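Local coordinates for 450aa long hypothetical fmu protein (Pyrococcus horikoshii, PDB 2YXL) that probably methylates cytosine in RNA, using S-adenosylmethionine as methyl donor, as a member of the RsmB/NOP family of class I methyltransferases, at residues Ser188-Thr193 against Pro219-Ile224; Leu194-Glu199 against Glu238-Val243; Glu279-Lys284 against Ile309-Pro314. One frame throughout, in Å; residues are numbered along the deposited sequence.

How the contacts relate
Contact 1 closes a loop from residues 188-193 to 219-224, joining the central strands 186-191 and 221-225 of a four-stranded antiparallel sheet. Contact 2 opens directly after the first of these segments. It closes from 194-199 onto 238-243, beyond the end of contact 1, so the two loops cross. It brings the entrance of helix 198-207 beside the turn into edge strand 241-243. Contact 3 follows in series. It joins 279-284 to 309-314 in the class I methyltransferase fold, spanning a strand and a helix. Glu279 reaches back to contact 1, while Leu194 of contact 2 packs on Asn283 and Ile309.

Contact 1 of 3, residues Ser188-Thr193 against Pro219-Ile224; sequences SIRVNT and PTILKI
Ile189 O accepts a hydrogen bond from Leu222 N at 2.8 Å and also a weaker CH...O contact from Ile221 CA. Ile189 N returns a bond to Leu222 O at 2.9 Å, which completes an antiparallel hydrogen-bonded pair. A third bond, Val191 N to Thr220 O at 2.9 Å, extends the pairing to Thr220, just before strand 221-225.

On one face, Ile189 CG1 packs on Leu222 CB, and Val191 CG2 meets Leu222 CD1 at 3.7 Å. Val201 and Ile202 of helix 198-207 cover Leu222 on this side. On the other face, Ile221 crosses the root of Arg190, with CD1 3.7 Å from Arg190 CB. Ile221 CG2, anti to the backbone N, lies 3.5 Å from Ser188 OG, which bonds to Gln244 O. An alanine at Ile221 would probably open a gap beside Arg190 CB and Ser188 OG and leave the stem of Arg190 freer to move.

Arg190 CG stands anti to the backbone N (chi1 -159°), next to Ile221 CD1. The guanidinium beyond forms a salt bridge with Glu279 and bonds Gln244. These two strands of the ferredoxin-like domain thus turn apolar side chains toward helix 198-207. Their other face carries a buried charge, paired across to the methyltransferase domain near the bound sinefungin.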
ATOM      1  N   SER A 188       4.238 -10.002  -1.150  1.00 41.36           N
ATOM      2  CA  SER A 188       5.346 -10.116  -0.219  1.00 40.93           C
ATOM      3  C   SER A 188       4.846 -10.427   1.191  1.00 40.71           C
ATOM      4  O   SER A 188       3.959  -9.745   1.707  1.00 40.74           O
ATOM      5  CB  SER A 188       6.169  -8.831  -0.237  1.00 40.79           C
ATOM      6  OG  SER A 188       7.328  -8.960   0.566  1.00 41.31           O
ATOM      7  N   ILE A 189       5.413 -11.465   1.805  1.00 40.55           N
ATOM      8  CA  ILE A 189       5.035 -11.889   3.159  1.00 40.48           C
ATOM      9  C   ILE A 189       6.258 -12.107   4.050  1.00 40.58           C
ATOM     10  O   ILE A 189       7.348 -12.404   3.558  1.00 40.57           O
ATOM     11  CB  ILE A 189       4.159 -13.184   3.163  1.00 40.53           C
ATOM     12  CG1 ILE A 189       4.893 -14.359   2.496  1.00 40.50           C
ATOM     13  CG2 ILE A 189       2.800 -12.931   2.506  1.00 40.19           C
ATOM     14  CD1 ILE A 189       4.303 -15.724   2.810  1.00 40.40           C
ATOM     15  N   ARG A 190       6.074 -11.948   5.360  1.00 40.64           N
ATOM     16  CA  ARG A 190       7.127 -12.250   6.327  1.00 40.59           C
ATOM     17  C   ARG A 190       6.761 -13.491   7.131  1.00 40.85           C
ATOM     18  O   ARG A 190       5.604 -13.667   7.522  1.00 40.87           O
ATOM     19  CB  ARG A 190       7.381 -11.067   7.266  1.00 40.52           C
ATOM     20  CG  ARG A 190       8.750 -11.111   7.938  1.00 40.28           C
ATOM     21  CD  ARG A 190       8.921 -10.044   9.017  1.00 40.30           C
ATOM     22  NE  ARG A 190       8.220 -10.392  10.251  1.00 39.45           N
ATOM     23  CZ  ARG A 190       7.138  -9.770  10.713  1.00 39.27           C
ATOM     24  NH1 ARG A 190       6.612  -8.736  10.062  1.00 39.15           N
ATOM     25  NH2 ARG A 190       6.584 -10.178  11.844  1.00 38.99           N
ATOM     26  N   VAL A 191       7.753 -14.346   7.363  1.00 41.05           N
ATOM     27  CA  VAL A 191       7.579 -15.549   8.170  1.00 41.27           C
ATOM     28  C   VAL A 191       7.828 -15.223   9.644  1.00 41.57           C
ATOM     29  O   VAL A 191       8.872 -14.673  10.003  1.00 41.59           O
ATOM     30  CB  VAL A 191       8.510 -16.699   7.689  1.00 41.26           C
ATOM     31  CG1 VAL A 191       8.525 -17.860   8.680  1.00 41.02           C
ATOM     32  CG2 VAL A 191       8.082 -17.188   6.315  1.00 41.10           C
ATOM     33  N   ASN A 192       6.851 -15.557  10.484  1.00 41.92           N
ATOM     34  CA  ASN A 192       6.940 -15.350  11.926  1.00 42.25           C
ATOM     35  C   ASN A 192       7.853 -16.392  12.573  1.00 42.49           C
ATOM     36  O   ASN A 192       7.425 -17.514  12.864  1.00 42.52           O
ATOM     37  CB  ASN A 192       5.533 -15.378  12.545  1.00 42.25           C
ATOM     38  CG  ASN A 192       5.528 -15.101  14.047  1.00 42.40           C
ATOM     39  OD1 ASN A 192       4.552 -15.403  14.732  1.00 42.57           O
ATOM     40  ND2 ASN A 192       6.605 -14.520  14.559  1.00 42.40           N
ATOM     41  N   THR A 193       9.110 -16.004  12.795  1.00 42.83           N
ATOM     42  CA  THR A 193      10.132 -16.895  13.361  1.00 43.22           C
ATOM     43  C   THR A 193       9.782 -17.373  14.767  1.00 43.46           C
ATOM     44  O   THR A 193      10.276 -18.401  15.227  1.00 43.54           O
ATOM     45  CB  THR A 193      11.521 -16.224  13.404  1.00 43.22           C
ATOM     46  OG1 THR A 193      11.434 -14.978  14.109  1.00 43.51           O
ATOM     47  CG2 THR A 193      12.044 -15.982  11.996  1.00 43.01           C
ATOM     48  N   PRO A 219      15.993 -13.020   4.466  1.00 40.50           N
ATOM     49  CA  PRO A 219      15.592 -14.409   4.220  1.00 40.45           C
ATOM     50  C   PRO A 219      14.291 -14.847   4.899  1.00 40.48           C
ATOM     51  O   PRO A 219      13.834 -15.973   4.673  1.00 40.57           O
ATOM     52  CB  PRO A 219      16.781 -15.215   4.760  1.00 40.52           C
ATOM     53  CG  PRO A 219      17.924 -14.259   4.757  1.00 40.55           C
ATOM     54  CD  PRO A 219      17.311 -12.952   5.122  1.00 40.51           C
ATOM     55  N   THR A 220      13.697 -13.977   5.715  1.00 40.32           N
ATOM     56  CA  THR A 220      12.383 -14.264   6.295  1.00 40.26           C
ATOM     57  C   THR A 220      11.251 -13.702   5.432  1.00 40.23           C
ATOM     58  O   THR A 220      10.072 -13.954   5.701  1.00 40.22           O
ATOM     59  CB  THR A 220      12.252 -13.756   7.746  1.00 40.23           C
ATOM     60  OG1 THR A 220      12.732 -12.411   7.836  1.00 40.56           O
ATOM     61  CG2 THR A 220      13.041 -14.637   8.695  1.00 39.88           C
ATOM     62  N   ILE A 221      11.621 -12.948   4.397  1.00 40.17           N
ATOM     63  CA  ILE A 221      10.665 -12.409   3.434  1.00 40.21           C
ATOM     64  C   ILE A 221      10.525 -13.338   2.225  1.00 40.49           C
ATOM     65  O   ILE A 221      11.522 -13.779   1.641  1.00 40.53           O
ATOM     66  CB  ILE A 221      11.049 -10.965   2.986  1.00 40.19           C
ATOM     67  CG1 ILE A 221      10.828  -9.958   4.129  1.00 40.04           C
ATOM     68  CG2 ILE A 221      10.290 -10.539   1.720  1.00 39.63           C
ATOM     69  CD1 ILE A 221       9.361  -9.642   4.444  1.00 39.39           C
ATOM     70  N   LEU A 222       9.281 -13.638   1.867  1.00 40.63           N
ATOM     71  CA  LEU A 222       8.991 -14.464   0.705  1.00 40.93           C
ATOM     72  C   LEU A 222       8.091 -13.724  -0.259  1.00 41.37           C
ATOM     73  O   LEU A 222       7.122 -13.078   0.149  1.00 41.47           O
ATOM     74  CB  LEU A 222       8.315 -15.777   1.118  1.00 40.74           C
ATOM     75  CG  LEU A 222       8.942 -16.647   2.212  1.00 40.35           C
ATOM     76  CD1 LEU A 222       7.965 -17.737   2.612  1.00 40.06           C
ATOM     77  CD2 LEU A 222      10.276 -17.241   1.771  1.00 39.48           C
ATOM     78  N   LYS A 223       8.413 -13.815  -1.543  1.00 41.91           N
ATOM     79  CA  LYS A 223       7.507 -13.343  -2.578  1.00 42.55           C
ATOM     80  C   LYS A 223       6.736 -14.539  -3.124  1.00 42.46           C
ATOM     81  O   LYS A 223       7.330 -15.536  -3.538  1.00 42.58           O
ATOM     82  CB  LYS A 223       8.261 -12.587  -3.674  1.00 42.59           C
ATOM     83  CG  LYS A 223       8.876 -11.276  -3.179  1.00 43.40           C
ATOM     84  CD  LYS A 223       9.735 -10.587  -4.241  1.00 43.67           C
ATOM     85  CE  LYS A 223      10.180  -9.182  -3.781  1.00 44.98           C
ATOM     86  NZ  LYS A 223      11.220  -9.200  -2.690  1.00 46.83           N
ATOM     87  N   ILE A 224       5.411 -14.452  -3.068  1.00 42.54           N
ATOM     88  CA  ILE A 224       4.543 -15.511  -3.573  1.00 42.56           C
ATOM     89  C   ILE A 224       3.689 -14.997  -4.727  1.00 42.73           C
ATOM     90  O   ILE A 224       3.215 -13.861  -4.701  1.00 42.80           O
ATOM     91  CB  ILE A 224       3.667 -16.157  -2.456  1.00 42.50           C
ATOM     92  CG1 ILE A 224       2.671 -15.152  -1.860  1.00 42.67           C
ATOM     93  CG2 ILE A 224       4.551 -16.771  -1.369  1.00 42.32           C
ATOM     94  CD1 ILE A 224       1.562 -15.783  -1.026  1.00 42.52           C
TER

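Contact 2 of 3, residues Leu194-Glu199 against Glu238-Val243; sequences LKANVE and EGKIIV
Ala196 CB rests against the stem of Lys240. Ala196 CB lies 3.7 Å from Lys240 CG and 3.8 Å from both Lys240 CB and CD, so a single methyl meets three successive methylenes. Lys240 CG is anti to its carbonyl carbon (chi1 -64°), and the chain runs on extended beyond it. The second touch is made by Lys195. Lys195 CD approaches Glu238 O and comes within 4.1 Å of Gly239 O, so aliphatic carbon lies beside the two carbonyls of the turn. No hydrogen bond links the two segments here.

The next shell is mostly weak charge pairing. Lys240 NZ, at the end of the extended chain, reaches Glu238 OE1 in a weak salt bridge of 3.4 Å. The same ammonium has a long, weak ion pair with Glu200 of helix 198-207. Glu200 also accepts a hydrogen bond from the backbone N of Asn197, the N-cap residue of that helix. The Glu200 carboxylate thus lies between the helix start and the lysine end, though its pull on the lysine is probably slight.

In 238-243 a Schellman motif turns the backbone. Gly239, with positive phi (78°), ends helix 234-237 and turns the chain toward strand 241-243. Lys240 and Ile242 then pair by backbone hydrogen bonds with Asn192 and Arg190. The contact is small and lies at the surface. Beneath it, Ile241 packs on Ile189 and Val201, with Ala235 and Phe236 also against it. The turn that links strand 186-191 to helix 198-207 thus packs on the turn that links helix 234-237 to edge strand 241-243 of the antiparallel sheet.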
ATOM      1  N   LEU A 194       8.917 -16.616  15.433  1.00 43.80           N
ATOM      2  CA  LEU A 194       8.464 -16.923  16.780  1.00 44.14           C
ATOM      3  C   LEU A 194       7.536 -18.142  16.805  1.00 44.30           C
ATOM      4  O   LEU A 194       7.322 -18.743  17.860  1.00 44.35           O
ATOM      5  CB  LEU A 194       7.746 -15.700  17.351  1.00 44.17           C
ATOM      6  CG  LEU A 194       7.932 -15.326  18.818  1.00 44.44           C
ATOM      7  CD1 LEU A 194       7.898 -13.811  18.960  1.00 44.70           C
ATOM      8  CD2 LEU A 194       6.874 -15.984  19.695  1.00 44.97           C
ATOM      9  N   LYS A 195       7.002 -18.512  15.641  1.00 44.55           N
ATOM     10  CA  LYS A 195       5.994 -19.569  15.552  1.00 44.74           C
ATOM     11  C   LYS A 195       6.251 -20.580  14.421  1.00 44.88           C
ATOM     12  O   LYS A 195       5.643 -21.651  14.395  1.00 44.95           O
ATOM     13  CB  LYS A 195       4.600 -18.942  15.418  1.00 44.71           C
ATOM     14  CG  LYS A 195       3.451 -19.833  15.876  1.00 44.71           C
ATOM     15  CD  LYS A 195       2.175 -19.031  16.079  1.00 44.59           C
ATOM     16  CE  LYS A 195       1.987 -18.608  17.527  1.00 44.49           C
ATOM     17  NZ  LYS A 195       1.470 -19.723  18.367  1.00 44.46           N
ATOM     18  N   ALA A 196       7.151 -20.239  13.500  1.00 45.11           N
ATOM     19  CA  ALA A 196       7.478 -21.100  12.356  1.00 45.32           C
ATOM     20  C   ALA A 196       8.867 -20.787  11.801  1.00 45.50           C
ATOM     21  O   ALA A 196       9.431 -19.732  12.098  1.00 45.59           O
ATOM     22  CB  ALA A 196       6.428 -20.944  11.260  1.00 45.27           C
ATOM     23  N   ASN A 197       9.416 -21.699  11.000  1.00 45.65           N
ATOM     24  CA  ASN A 197      10.644 -21.412  10.256  1.00 45.86           C
ATOM     25  C   ASN A 197      10.400 -21.354   8.745  1.00 45.89           C
ATOM     26  O   ASN A 197       9.404 -21.888   8.251  1.00 45.92           O
ATOM     27  CB  ASN A 197      11.768 -22.394  10.610  1.00 45.97           C
ATOM     28  CG  ASN A 197      11.692 -23.682   9.823  1.00 46.30           C
ATOM     29  OD1 ASN A 197      10.938 -24.591  10.168  1.00 46.81           O
ATOM     30  ND2 ASN A 197      12.489 -23.775   8.764  1.00 46.73           N
ATOM     31  N   VAL A 198      11.322 -20.713   8.029  1.00 45.92           N
ATOM     32  CA  VAL A 198      11.145 -20.371   6.612  1.00 46.00           C
ATOM     33  C   VAL A 198      10.866 -21.571   5.696  1.00 46.19           C
ATOM     34  O   VAL A 198       9.858 -21.584   4.979  1.00 46.14           O
ATOM     35  CB  VAL A 198      12.341 -19.545   6.073  1.00 45.92           C
ATOM     36  CG1 VAL A 198      12.096 -19.122   4.632  1.00 45.86           C
ATOM     37  CG2 VAL A 198      12.574 -18.316   6.943  1.00 45.91           C
ATOM     38  N   GLU A 199      11.749 -22.570   5.726  1.00 46.38           N
ATOM     39  CA  GLU A 199      11.637 -23.734   4.840  1.00 46.59           C
ATOM     40  C   GLU A 199      10.323 -24.493   5.031  1.00 46.60           C
ATOM     41  O   GLU A 199       9.711 -24.941   4.058  1.00 46.59           O
ATOM     42  CB  GLU A 199      12.833 -24.681   5.017  1.00 46.73           C
ATOM     43  CG  GLU A 199      14.140 -24.194   4.379  1.00 47.38           C
ATOM     44  CD  GLU A 199      14.051 -24.019   2.866  1.00 48.37           C
ATOM     45  OE1 GLU A 199      14.566 -22.997   2.359  1.00 48.65           O
ATOM     46  OE2 GLU A 199      13.468 -24.892   2.181  1.00 49.04           O
ATOM     47  N   GLU A 238      -2.807 -19.640  11.590  1.00 40.06           N
ATOM     48  CA  GLU A 238      -1.983 -20.102  12.702  1.00 39.93           C
ATOM     49  C   GLU A 238      -0.953 -19.042  13.095  1.00 39.75           C
ATOM     50  O   GLU A 238      -0.227 -19.206  14.074  1.00 39.73           O
ATOM     51  CB  GLU A 238      -1.295 -21.425  12.354  1.00 39.92           C
ATOM     52  CG  GLU A 238      -2.240 -22.624  12.324  1.00 40.05           C
ATOM     53  CD  GLU A 238      -1.662 -23.828  11.592  1.00 40.11           C
ATOM     54  OE1 GLU A 238      -0.699 -23.659  10.809  1.00 40.48           O
ATOM     55  OE2 GLU A 238      -2.179 -24.948  11.794  1.00 40.32           O
ATOM     56  N   GLY A 239      -0.901 -17.956  12.325  1.00 39.57           N
ATOM     57  CA  GLY A 239      -0.028 -16.821  12.620  1.00 39.35           C
ATOM     58  C   GLY A 239       1.425 -17.046  12.251  1.00 39.23           C
ATOM     59  O   GLY A 239       2.328 -16.510  12.898  1.00 39.22           O
ATOM     60  N   LYS A 240       1.648 -17.836  11.205  1.00 39.08           N
ATOM     61  CA  LYS A 240       2.996 -18.148  10.739  1.00 38.93           C
ATOM     62  C   LYS A 240       3.502 -17.117   9.733  1.00 38.83           C
ATOM     63  O   LYS A 240       4.716 -16.952   9.570  1.00 38.80           O
ATOM     64  CB  LYS A 240       3.049 -19.552  10.127  1.00 38.90           C
ATOM     65  CG  LYS A 240       2.750 -20.681  11.107  1.00 39.06           C
ATOM     66  CD  LYS A 240       2.851 -22.047  10.442  1.00 38.96           C
ATOM     67  CE  LYS A 240       2.602 -23.162  11.444  1.00 38.93           C
ATOM     68  NZ  LYS A 240       2.592 -24.500  10.792  1.00 39.08           N
ATOM     69  N   ILE A 241       2.572 -16.433   9.065  1.00 38.68           N
ATOM     70  CA  ILE A 241       2.904 -15.441   8.035  1.00 38.56           C
ATOM     71  C   ILE A 241       2.079 -14.153   8.138  1.00 38.64           C
ATOM     72  O   ILE A 241       0.927 -14.170   8.583  1.00 38.61           O
ATOM     73  CB  ILE A 241       2.761 -16.013   6.593  1.00 38.55           C
ATOM     74  CG1 ILE A 241       1.325 -16.480   6.321  1.00 38.40           C
ATOM     75  CG2 ILE A 241       3.769 -17.134   6.348  1.00 38.32           C
ATOM     76  CD1 ILE A 241       0.941 -16.477   4.857  1.00 38.39           C
ATOM     77  N   ILE A 242       2.683 -13.045   7.713  1.00 38.66           N
ATOM     78  CA  ILE A 242       2.025 -11.736   7.683  1.00 38.61           C
ATOM     79  C   ILE A 242       2.443 -10.977   6.418  1.00 38.70           C
ATOM     80  O   ILE A 242       3.594 -11.073   5.986  1.00 38.82           O
ATOM     81  CB  ILE A 242       2.331 -10.906   8.973  1.00 38.60           C
ATOM     82  CG1 ILE A 242       1.538  -9.591   8.989  1.00 38.61           C
ATOM     83  CG2 ILE A 242       3.843 -10.668   9.145  1.00 38.37           C
ATOM     84  CD1 ILE A 242       1.498  -8.887  10.348  1.00 38.66           C
ATOM     85  N   VAL A 243       1.507 -10.242   5.820  1.00 38.75           N
ATOM     86  CA  VAL A 243       1.797  -9.450   4.621  1.00 38.85           C
ATOM     87  C   VAL A 243       2.666  -8.247   4.979  1.00 38.82           C
ATOM     88  O   VAL A 243       2.254  -7.382   5.745  1.00 39.09           O
ATOM     89  CB  VAL A 243       0.502  -8.969   3.900  1.00 38.92           C
ATOM     90  CG1 VAL A 243       0.842  -8.167   2.645  1.00 38.76           C
ATOM     91  CG2 VAL A 243      -0.389 -10.150   3.539  1.00 38.92           C
TER

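Contact 3 of 3, residues Glu279-Lys284 against Ile309-Pro314; sequences ELMKNK and IKIVKP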
ATOM      1  N   GLU A 279       9.635 -10.222  17.380  1.00 38.96           N
ATOM      2  CA  GLU A 279      10.410 -11.380  16.922  1.00 38.82           C
ATOM      3  C   GLU A 279      11.889 -11.200  17.231  1.00 38.50           C
ATOM      4  O   GLU A 279      12.544 -12.117  17.722  1.00 38.47           O
ATOM      5  CB  GLU A 279      10.248 -11.594  15.415  1.00 38.85           C
ATOM      6  CG  GLU A 279       8.877 -12.062  14.965  1.00 39.16           C
ATOM      7  CD  GLU A 279       8.868 -12.529  13.517  1.00 39.30           C
ATOM      8  OE1 GLU A 279       9.722 -13.366  13.142  1.00 40.30           O
ATOM      9  OE2 GLU A 279       7.998 -12.069  12.753  1.00 39.20           O
ATOM     10  N   LEU A 280      12.401 -10.007  16.934  1.00 38.22           N
ATOM     11  CA  LEU A 280      13.805  -9.668  17.167  1.00 37.94           C
ATOM     12  C   LEU A 280      14.155  -9.596  18.651  1.00 37.79           C
ATOM     13  O   LEU A 280      15.294  -9.849  19.039  1.00 37.79           O
ATOM     14  CB  LEU A 280      14.150  -8.348  16.478  1.00 37.86           C
ATOM     15  CG  LEU A 280      14.123  -8.364  14.948  1.00 37.62           C
ATOM     16  CD1 LEU A 280      14.069  -6.950  14.408  1.00 36.86           C
ATOM     17  CD2 LEU A 280      15.328  -9.125  14.388  1.00 37.08           C
ATOM     18  N   MET A 281      13.166  -9.244  19.469  1.00 37.65           N
ATOM     19  CA  MET A 281      13.321  -9.213  20.922  1.00 37.47           C
ATOM     20  C   MET A 281      13.022 -10.586  21.516  1.00 37.28           C
ATOM     21  O   MET A 281      13.058 -10.764  22.737  1.00 37.23           O
ATOM     22  CB  MET A 281      12.398  -8.156  21.533  1.00 37.50           C
ATOM     23  CG  MET A 281      12.753  -6.727  21.151  1.00 37.47           C
ATOM     24  SD  MET A 281      11.357  -5.588  21.235  1.00 37.59           S
ATOM     25  CE  MET A 281      11.192  -5.356  23.008  1.00 36.89           C
ATOM     26  N   LYS A 282      12.724 -11.543  20.636  1.00 37.01           N
ATOM     27  CA  LYS A 282      12.429 -12.937  21.000  1.00 36.77           C
ATOM     28  C   LYS A 282      11.370 -13.054  22.102  1.00 36.36           C
ATOM     29  O   LYS A 282      11.532 -13.807  23.067  1.00 36.29           O
ATOM     30  CB  LYS A 282      13.714 -13.706  21.358  1.00 36.78           C
ATOM     31  CG  LYS A 282      14.773 -13.698  20.253  1.00 37.06           C
ATOM     32  CD  LYS A 282      15.858 -14.742  20.488  1.00 37.13           C
ATOM     33  CE  LYS A 282      15.533 -16.045  19.769  1.00 37.86           C
ATOM     34  NZ  LYS A 282      16.581 -17.078  20.005  1.00 38.40           N
ATOM     35  N   ASN A 283      10.290 -12.288  21.937  1.00 35.91           N
ATOM     36  CA  ASN A 283       9.143 -12.286  22.852  1.00 35.46           C
ATOM     37  C   ASN A 283       9.500 -11.942  24.307  1.00 35.04           C
ATOM     38  O   ASN A 283       8.882 -12.448  25.249  1.00 35.05           O
ATOM     39  CB  ASN A 283       8.382 -13.621  22.762  1.00 35.51           C
ATOM     40  CG  ASN A 283       6.874 -13.440  22.711  1.00 35.66           C
ATOM     41  OD1 ASN A 283       6.366 -12.323  22.580  1.00 35.63           O
ATOM     42  ND2 ASN A 283       6.148 -14.549  22.802  1.00 35.94           N
ATOM     43  N   LYS A 284      10.503 -11.080  24.476  1.00 34.44           N
ATOM     44  CA  LYS A 284      10.936 -10.613  25.797  1.00 33.83           C
ATOM     45  C   LYS A 284      11.174  -9.105  25.793  1.00 33.37           C
ATOM     46  O   LYS A 284      11.722  -8.554  24.833  1.00 33.38           O
ATOM     47  CB  LYS A 284      12.195 -11.353  26.261  1.00 33.84           C
ATOM     48  CG  LYS A 284      11.938 -12.774  26.740  1.00 33.94           C
ATOM     49  CD  LYS A 284      13.142 -13.352  27.462  1.00 34.01           C
ATOM     50  CE  LYS A 284      12.893 -14.795  27.869  1.00 34.01           C
ATOM     51  NZ  LYS A 284      13.956 -15.310  28.775  1.00 34.17           N
ATOM     52  N   ILE A 309       2.571 -13.236  20.141  1.00 28.32           N
ATOM     53  CA  ILE A 309       3.228 -12.101  20.790  1.00 28.13           C
ATOM     54  C   ILE A 309       2.550 -11.831  22.137  1.00 27.90           C
ATOM     55  O   ILE A 309       1.324 -11.908  22.249  1.00 27.88           O
ATOM     56  CB  ILE A 309       3.169 -10.814  19.919  1.00 28.23           C
ATOM     57  CG1 ILE A 309       3.452 -11.109  18.430  1.00 28.23           C
ATOM     58  CG2 ILE A 309       4.076  -9.721  20.493  1.00 28.20           C
ATOM     59  CD1 ILE A 309       4.859 -11.604  18.106  1.00 28.60           C
ATOM     60  N   LYS A 310       3.354 -11.517  23.151  1.00 27.60           N
ATOM     61  CA  LYS A 310       2.839 -11.310  24.507  1.00 27.30           C
ATOM     62  C   LYS A 310       3.448 -10.111  25.249  1.00 27.00           C
ATOM     63  O   LYS A 310       3.132  -9.872  26.417  1.00 26.98           O
ATOM     64  CB  LYS A 310       2.982 -12.597  25.336  1.00 27.33           C
ATOM     65  CG  LYS A 310       4.390 -13.176  25.391  1.00 27.32           C
ATOM     66  CD  LYS A 310       4.407 -14.490  26.156  1.00 27.37           C
ATOM     67  CE  LYS A 310       5.815 -15.056  26.256  1.00 27.51           C
ATOM     68  NZ  LYS A 310       5.846 -16.301  27.072  1.00 27.28           N
ATOM     69  N   ILE A 311       4.301  -9.354  24.563  1.00 26.60           N
ATOM     70  CA  ILE A 311       5.015  -8.234  25.184  1.00 26.20           C
ATOM     71  C   ILE A 311       4.561  -6.860  24.683  1.00 26.00           C
ATOM     72  O   ILE A 311       5.190  -5.842  24.985  1.00 25.95           O
ATOM     73  CB  ILE A 311       6.551  -8.360  24.999  1.00 26.23           C
ATOM     74  CG1 ILE A 311       6.923  -8.338  23.511  1.00 26.12           C
ATOM     75  CG2 ILE A 311       7.075  -9.615  25.700  1.00 26.02           C
ATOM     76  CD1 ILE A 311       8.325  -7.843  23.234  1.00 26.25           C
ATOM     77  N   VAL A 312       3.468  -6.837  23.923  1.00 25.72           N
ATOM     78  CA  VAL A 312       2.975  -5.595  23.331  1.00 25.46           C
ATOM     79  C   VAL A 312       1.807  -5.016  24.127  1.00 25.27           C
ATOM     80  O   VAL A 312       0.793  -5.684  24.344  1.00 25.22           O
ATOM     81  CB  VAL A 312       2.587  -5.781  21.836  1.00 25.50           C
ATOM     82  CG1 VAL A 312       1.855  -4.549  21.297  1.00 25.46           C
ATOM     83  CG2 VAL A 312       3.825  -6.067  20.997  1.00 25.42           C
ATOM     84  N   LYS A 313       1.974  -3.772  24.568  1.00 25.02           N
ATOM     85  CA  LYS A 313       0.908  -3.031  25.228  1.00 24.82           C
ATOM     86  C   LYS A 313       0.357  -1.981  24.264  1.00 24.58           C
ATOM     87  O   LYS A 313       1.012  -0.967  24.009  1.00 24.57           O
ATOM     88  CB  LYS A 313       1.403  -2.386  26.528  1.00 24.83           C
ATOM     89  CG  LYS A 313       1.752  -3.388  27.621  1.00 24.97           C
ATOM     90  CD  LYS A 313       2.091  -2.698  28.934  1.00 24.98           C
ATOM     91  CE  LYS A 313       2.445  -3.714  30.012  1.00 25.08           C
ATOM     92  NZ  LYS A 313       2.699  -3.067  31.329  1.00 25.26           N
ATOM     93  N   PRO A 314      -0.844  -2.234  23.710  1.00 24.37           N
ATOM     94  CA  PRO A 314      -1.452  -1.320  22.745  1.00 24.25           C
ATOM     95  C   PRO A 314      -2.112  -0.107  23.407  1.00 24.14           C
ATOM     96  O   PRO A 314      -2.764  -0.240  24.449  1.00 24.12           O
ATOM     97  CB  PRO A 314      -2.491  -2.196  22.039  1.00 24.27           C
ATOM     98  CG  PRO A 314      -2.852  -3.245  23.034  1.00 24.31           C
ATOM     99  CD  PRO A 314      -1.691  -3.415  23.972  1.00 24.32           C
TER
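Asn283 and Lys310 carry the polar centre of this contact. Lys310 N donates a hydrogen bond to Asn283 OD1 at 3.2 Å, in the carbonyl plane and on a lone pair (N-H...O angle 151°). On the other end of the same amide, ND2 bonds to Gly308 O. The amide is therefore held at both ends, which fixes its rotation. Lys310 CG lies 3.4 Å from Asn283 ND2 and about as far from OD1, and the side chains cross at about a right angle.

The closer packing surrounds Ile311. Ile311 CG2 lies 3.4 Å from Asn283 O. CG1 takes the position between the backbone N and the carbonyl carbon (chi1 62°). Ile311 CD1 beyond it meets Met281 CE at 3.8 Å and lies equally far from Lys284 O. Met281 and Ile311 both pack on Ile287 of strand 286-290, which continues this apolar patch into the sheet.

The other side is looser. Lys284 and Lys310 are exposed, and the Lys310 chain from CG to CE runs across the Asn283 amide. The side chain of Lys284 starts away from the facing segment. The turn itself is bonded internally: a Schellman motif at Lys282 ends helix 272-280, and Lys284 N bonds back to Met281 O at 3.1 Å.

The contact thus joins the turn after helix 272-280, before strand 286-290, to the loop that enters the parallel strand 312-315. One side-chain amide bridges two backbone groups of that loop, while Ile311 supplies the apolar part of the contact. The amide bonds probably help to fix the loop, while Ile311 and Met281 add apolar contact toward Ile287.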